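Enolase (alpha proteobacterium BAL199, PDB 3UGV) probably catalyses a magnesium-dependent reaction begun by abstracting a proton next to a carboxylate, as do relatives in the mandelate racemase branch of the enolase superfamily. Local coordinates at residues Gln241-Gly246 with His267-Pro272; Asp260-Leu265 with Leu273-Asn278. All coordinates share one frame; numbering follows the deposited sequence.

Interaction 1 of 2, residues Gln241-Gly246 with His267-Pro272. With NI (nickel (II) ion), chain Y; MG (magnesium ion), chain X.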
loop_
_atom_site.group_PDB
_atom_site.type_symbol
_atom_site.label_atom_id
_atom_site.label_comp_id
_atom_site.label_asym_id
_atom_site.label_seq_id
_atom_site.Cartn_x
_atom_site.Cartn_y
_atom_site.Cartn_z
ATOM N N GLN F 241 11.692 14.818 22.960
ATOM C CA GLN F 241 11.911 15.813 24.001
ATOM C C GLN F 241 12.141 17.181 23.409
ATOM O O GLN F 241 11.838 18.178 24.048
ATOM C CB GLN F 241 13.130 15.475 24.848
ATOM C CG GLN F 241 12.957 14.398 25.867
ATOM C CD GLN F 241 14.230 14.227 26.669
ATOM O OE1 GLN F 241 14.862 15.214 27.052
ATOM N NE2 GLN F 241 14.633 12.978 26.896
ATOM N N ILE F 242 12.697 17.232 22.201
ATOM C CA ILE F 242 13.010 18.518 21.583
ATOM C C ILE F 242 12.060 18.943 20.478
ATOM O O ILE F 242 12.257 20.008 19.859
ATOM C CB ILE F 242 14.437 18.568 21.009
ATOM C CG1 ILE F 242 14.666 17.418 20.030
ATOM C CG2 ILE F 242 15.475 18.547 22.119
ATOM C CD1 ILE F 242 16.061 17.440 19.425
ATOM N N ASP F 243 11.034 18.132 20.230
ATOM C CA ASP F 243 10.146 18.390 19.097
ATOM C C ASP F 243 9.348 19.681 19.261
ATOM O O ASP F 243 8.848 20.227 18.288
ATOM C CB ASP F 243 9.206 17.214 18.855
ATOM C CG ASP F 243 8.635 17.213 17.446
ATOM O OD1 ASP F 243 9.331 17.683 16.533
ATOM O OD2 ASP F 243 7.502 16.738 17.246
ATOM N N ASP F 244 9.244 20.186 20.487
ATOM C CA ASP F 244 8.515 21.443 20.703
ATOM C C ASP F 244 9.389 22.659 21.008
ATOM O O ASP F 244 8.872 23.723 21.340
ATOM C CB ASP F 244 7.455 21.269 21.789
ATOM C CG ASP F 244 6.391 20.265 21.397
ATOM O OD1 ASP F 244 6.200 20.057 20.179
ATOM O OD2 ASP F 244 5.750 19.681 22.299
ATOM N N LEU F 245 10.705 22.504 20.891
ATOM C CA LEU F 245 11.628 23.615 21.100
ATOM C C LEU F 245 11.542 24.696 20.029
ATOM O O LEU F 245 12.002 25.812 20.241
ATOM C CB LEU F 245 13.067 23.119 21.132
ATOM C CG LEU F 245 13.608 22.402 22.364
ATOM C CD1 LEU F 245 15.120 22.359 22.250
ATOM C CD2 LEU F 245 13.182 23.121 23.640
ATOM N N GLY F 246 11.008 24.365 18.860
ATOM C CA GLY F 246 11.019 25.319 17.759
ATOM C C GLY F 246 12.296 25.295 16.925
ATOM O O GLY F 246 12.668 26.305 16.340
ATOM N N HIS F 267 7.508 10.457 10.947
ATOM C CA HIS F 267 6.089 10.426 11.230
ATOM C C HIS F 267 5.779 11.005 12.597
ATOM O O HIS F 267 4.887 11.845 12.723
ATOM C CB HIS F 267 5.530 9.008 11.137
ATOM C CG HIS F 267 4.125 8.896 11.640
ATOM N ND1 HIS F 267 3.827 8.625 12.961
ATOM C CD2 HIS F 267 2.937 9.050 11.007
ATOM C CE1 HIS F 267 2.514 8.601 13.116
ATOM N NE2 HIS F 267 1.950 8.855 11.945
ATOM N N ASP F 268 6.515 10.559 13.615
ATOM C CA ASP F 268 6.271 11.004 14.986
ATOM C C ASP F 268 6.637 12.474 15.238
ATOM O O ASP F 268 6.032 13.131 16.077
ATOM C CB ASP F 268 7.017 10.126 15.999
ATOM C CG ASP F 268 6.376 8.756 16.180
ATOM O OD1 ASP F 268 5.260 8.532 15.646
ATOM O OD2 ASP F 268 6.986 7.906 16.866
ATOM N N LEU F 269 7.635 12.985 14.533
ATOM C CA LEU F 269 8.121 14.336 14.817
ATOM C C LEU F 269 7.390 15.339 13.956
ATOM O O LEU F 269 7.247 15.139 12.751
ATOM C CB LEU F 269 9.614 14.452 14.497
ATOM C CG LEU F 269 10.608 13.672 15.358
ATOM C CD1 LEU F 269 11.981 13.681 14.685
ATOM C CD2 LEU F 269 10.674 14.268 16.782
ATOM N N LYS F 270 6.951 16.431 14.562
ATOM C CA LYS F 270 6.394 17.548 13.802
ATOM C C LYS F 270 7.501 18.382 13.168
ATOM O O LYS F 270 7.337 18.914 12.077
ATOM C CB LYS F 270 5.527 18.417 14.706
ATOM C CG LYS F 270 4.054 18.314 14.437
ATOM C CD LYS F 270 3.548 16.906 14.554
ATOM C CE LYS F 270 2.038 16.902 14.406
ATOM N NZ LYS F 270 1.415 17.932 15.308
ATOM N N THR F 271 8.632 18.488 13.860
ATOM C CA THR F 271 9.794 19.232 13.366
ATOM C C THR F 271 10.365 18.524 12.129
ATOM O O THR F 271 10.410 17.308 12.086
ATOM C CB THR F 271 10.864 19.352 14.482
ATOM O OG1 THR F 271 10.319 20.098 15.586
ATOM C CG2 THR F 271 12.132 20.030 13.984
ATOM N N PRO F 272 10.785 19.283 11.105
ATOM C CA PRO F 272 11.351 18.599 9.935
ATOM C C PRO F 272 12.555 17.718 10.292
ATOM O O PRO F 272 13.397 18.091 11.115
ATOM C CB PRO F 272 11.786 19.766 9.024
ATOM C CG PRO F 272 10.898 20.910 9.420
ATOM C CD PRO F 272 10.712 20.747 10.909
HETATM NI NI NI Y . -0.419 9.601 11.769
HETATM MG MG MG X . 7.146 14.755 10.769
HETATM O O HOH W 1 11.839 21.633 17.542
HETATM O O HOH W 2 7.051 14.095 18.626
HETATM O O HOH W 3 5.162 14.193 10.750
HETATM O O HOH W 4 6.340 16.656 10.507
HETATM O O HOH W 5 9.097 15.379 10.484
HETATM O O HOH W 6 7.095 14.480 8.733
#
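The carboxylate of D243 accepts from K270 and T271 just past the end of helix 259-268. OD2 of D243 takes K270 N at 2.8 Å and OD1 takes T271 N at 2.9 Å, both on syn lone pairs, so two consecutive amides bind the two oxygens like the prongs of a fork. T271 OG1 adds a third bond, 2.8 Å to D243 OD1, arriving from above the carboxylate plane. With three protein donors the group can hardly rotate, and together they probably stabilise its negative charge. D243 reaches them because CG lies anti to the backbone N (chi1 -160°), and CD2 of L269 packs 3.6 Å from D243 CG. One water donates to both D243 OD2 and D268 O; a second donates to T271 OG1 and I242 O, bridging the turns a step away from the carboxylate. Further out, L269 O binds a magnesium ion at 2.0 Å, with R266 O and four waters completing its shell. H267 NE2 meets a nickel ion shared with H267 of three other subunits, while its ND1 donates in the ring plane to D268 OD1. R240 of the second subunit hydrogen-bonds D243 O and forms a salt bridge with D244. The arrangement joins two helix-to-strand turns of the enolase superfamily barrel domain, at a subunit interface.

Interaction 2 of 2, residues Asp260-Leu265 with Leu273-Asn278. With MG (magnesium ion), chain B.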
loop_
_atom_site.group_PDB
_atom_site.type_symbol
_atom_site.label_atom_id
_atom_site.label_comp_id
_atom_site.label_asym_id
_atom_site.label_seq_id
_atom_site.Cartn_x
_atom_site.Cartn_y
_atom_site.Cartn_z
ATOM N N ASP F 260 13.923 2.404 7.733
ATOM C CA ASP F 260 12.728 2.025 8.488
ATOM C C ASP F 260 12.604 2.907 9.726
ATOM O O ASP F 260 11.518 3.362 10.042
ATOM C CB ASP F 260 12.747 0.552 8.883
ATOM C CG ASP F 260 12.832 -0.377 7.677
ATOM O OD1 ASP F 260 12.010 -0.259 6.740
ATOM O OD2 ASP F 260 13.741 -1.219 7.666
ATOM N N GLY F 261 13.721 3.149 10.416
ATOM C CA GLY F 261 13.736 3.992 11.606
ATOM C C GLY F 261 13.475 5.453 11.277
ATOM O O GLY F 261 12.727 6.139 11.972
ATOM N N TYR F 262 14.089 5.933 10.201
ATOM C CA TYR F 262 13.888 7.312 9.778
ATOM C C TYR F 262 12.422 7.593 9.454
ATOM O O TYR F 262 11.876 8.595 9.912
ATOM C CB TYR F 262 14.809 7.654 8.615
ATOM C CG TYR F 262 16.180 8.101 9.074
ATOM C CD1 TYR F 262 16.318 9.112 10.011
ATOM C CD2 TYR F 262 17.331 7.514 8.577
ATOM C CE1 TYR F 262 17.565 9.532 10.445
ATOM C CE2 TYR F 262 18.582 7.924 9.003
ATOM C CZ TYR F 262 18.690 8.936 9.942
ATOM O OH TYR F 262 19.934 9.361 10.367
ATOM N N ALA F 263 11.775 6.694 8.704
ATOM C CA ALA F 263 10.354 6.854 8.411
ATOM C C ALA F 263 9.509 6.944 9.686
ATOM O O ALA F 263 8.568 7.720 9.729
ATOM C CB ALA F 263 9.829 5.731 7.480
ATOM N N GLN F 264 9.838 6.161 10.717
ATOM C CA GLN F 264 9.095 6.211 11.986
ATOM C C GLN F 264 9.260 7.556 12.694
ATOM O O GLN F 264 8.289 8.144 13.185
ATOM C CB GLN F 264 9.534 5.095 12.941
ATOM C CG GLN F 264 9.167 3.704 12.500
ATOM C CD GLN F 264 7.668 3.494 12.427
ATOM O OE1 GLN F 264 6.958 3.695 13.412
ATOM N NE2 GLN F 264 7.176 3.092 11.253
ATOM N N LEU F 265 10.501 8.022 12.751
ATOM C CA LEU F 265 10.842 9.298 13.382
ATOM C C LEU F 265 10.189 10.469 12.656
ATOM O O LEU F 265 9.702 11.413 13.278
ATOM C CB LEU F 265 12.360 9.483 13.362
ATOM C CG LEU F 265 13.119 8.541 14.283
ATOM C CD1 LEU F 265 14.613 8.689 14.096
ATOM C CD2 LEU F 265 12.700 8.843 15.727
ATOM N N LEU F 273 12.622 16.548 9.667
ATOM C CA LEU F 273 13.724 15.625 9.866
ATOM C C LEU F 273 14.650 15.708 8.654
ATOM O O LEU F 273 14.200 15.578 7.512
ATOM C CB LEU F 273 13.203 14.205 10.024
ATOM C CG LEU F 273 14.253 13.111 10.184
ATOM C CD1 LEU F 273 15.037 13.335 11.478
ATOM C CD2 LEU F 273 13.572 11.735 10.172
ATOM N N MET F 274 15.936 15.926 8.918
ATOM C CA MET F 274 16.917 16.203 7.880
ATOM C C MET F 274 17.897 15.047 7.759
ATOM O O MET F 274 18.397 14.555 8.759
ATOM C CB MET F 274 17.692 17.488 8.222
ATOM C CG MET F 274 18.931 17.703 7.395
ATOM S SD MET F 274 18.619 18.071 5.634
ATOM C CE MET F 274 18.272 19.824 5.677
ATOM N N ILE F 275 18.158 14.607 6.533
ATOM C CA ILE F 275 19.229 13.651 6.277
ATOM C C ILE F 275 19.768 13.921 4.888
ATOM O O ILE F 275 19.301 14.833 4.197
ATOM C CB ILE F 275 18.763 12.162 6.326
ATOM C CG1 ILE F 275 17.816 11.860 5.170
ATOM C CG2 ILE F 275 18.129 11.823 7.674
ATOM C CD1 ILE F 275 17.332 10.397 5.137
ATOM N N GLY F 276 20.747 13.137 4.466
ATOM C CA GLY F 276 21.220 13.270 3.102
ATOM C C GLY F 276 22.714 13.394 2.929
ATOM O O GLY F 276 23.227 13.043 1.871
ATOM N N GLU F 277 23.429 13.872 3.944
ATOM C CA GLU F 277 24.859 14.057 3.749
ATOM C C GLU F 277 25.555 12.738 3.432
ATOM O O GLU F 277 26.681 12.741 2.982
ATOM C CB GLU F 277 25.520 14.731 4.943
ATOM C CG GLU F 277 25.646 13.865 6.176
ATOM C CD GLU F 277 26.081 14.693 7.369
ATOM O OE1 GLU F 277 25.289 15.569 7.789
ATOM O OE2 GLU F 277 27.215 14.497 7.864
ATOM N N ASN F 278 24.877 11.620 3.662
ATOM C CA ASN F 278 25.448 10.296 3.391
ATOM C C ASN F 278 24.818 9.554 2.211
ATOM O O ASN F 278 25.060 8.359 2.038
ATOM C CB ASN F 278 25.369 9.417 4.630
ATOM C CG ASN F 278 26.461 9.735 5.640
ATOM O OD1 ASN F 278 27.629 9.374 5.454
ATOM N ND2 ASN F 278 26.084 10.410 6.719
HETATM MG MG MG B . 25.426 16.744 9.641
HETATM O O HOH W 7 27.250 15.928 10.239
HETATM O O HOH W 8 26.687 18.308 9.025
HETATM O O HOH W 9 24.608 14.910 10.306
#
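Apolar packing of Y262 and L265 against L273 and I275 seats helix 259-268 on strand 273-275, the strand that follows it in the barrel. The short helix and strand segments run nearly antiparallel, at 153°, with their axes 9.9 Å apart. CG2 of I275 sits over one face of the Y262 ring, 3.8 Å from its centroid and offset toward the rim near CE1 and CZ, a CH-pi contact. This methyl is anti to the carbonyl carbon of I275, while CG1 takes the position between N and C (chi1 67°). L273 crosses Y262 at about a right angle: its CD2 lies 3.8 Å from Y262 CD1 and also approaches Y262 O, then meets L265 CB at 4.1 Å. Replacing Y262 with an alanine would probably leave I275 CG2 without its ring partner and open a gap between helix and strand, besides losing the weak bond from the hydroxyl to V254 O. Beyond the strand, the chain turns through G276, whose backbone angles suit glycine, to E277. There OE1 binds a magnesium ion at 2.2 Å, alongside D225, E251 and three waters. This is the second half of a beta-alpha-beta unit, ending in the three-carboxylate metal site of the enolase superfamily.

How the interactions relate
From the N terminus, the chain leaves helix 232-242 through 241-246, the first side of interaction 1, and runs along strand 249-251 into helix 259-268. Residues 260-265 open interaction 2 before 267-272 closes the first loop; 273-278 then closes the second. The two contacts therefore cross, their segments alternating along the sequence, with centres about 13 Å apart. Helix 259-268 serves both: its body packs on the strand that follows, while its C-terminal end leads into the turn gripped from the one following helix 232-242. Interaction 1 lies toward the nickel-linked subunit interface, and interaction 2 leads inward to the metal-binding carboxylates, so one joins neighbouring helix-to-strand turns and the other a helix to the strand after it.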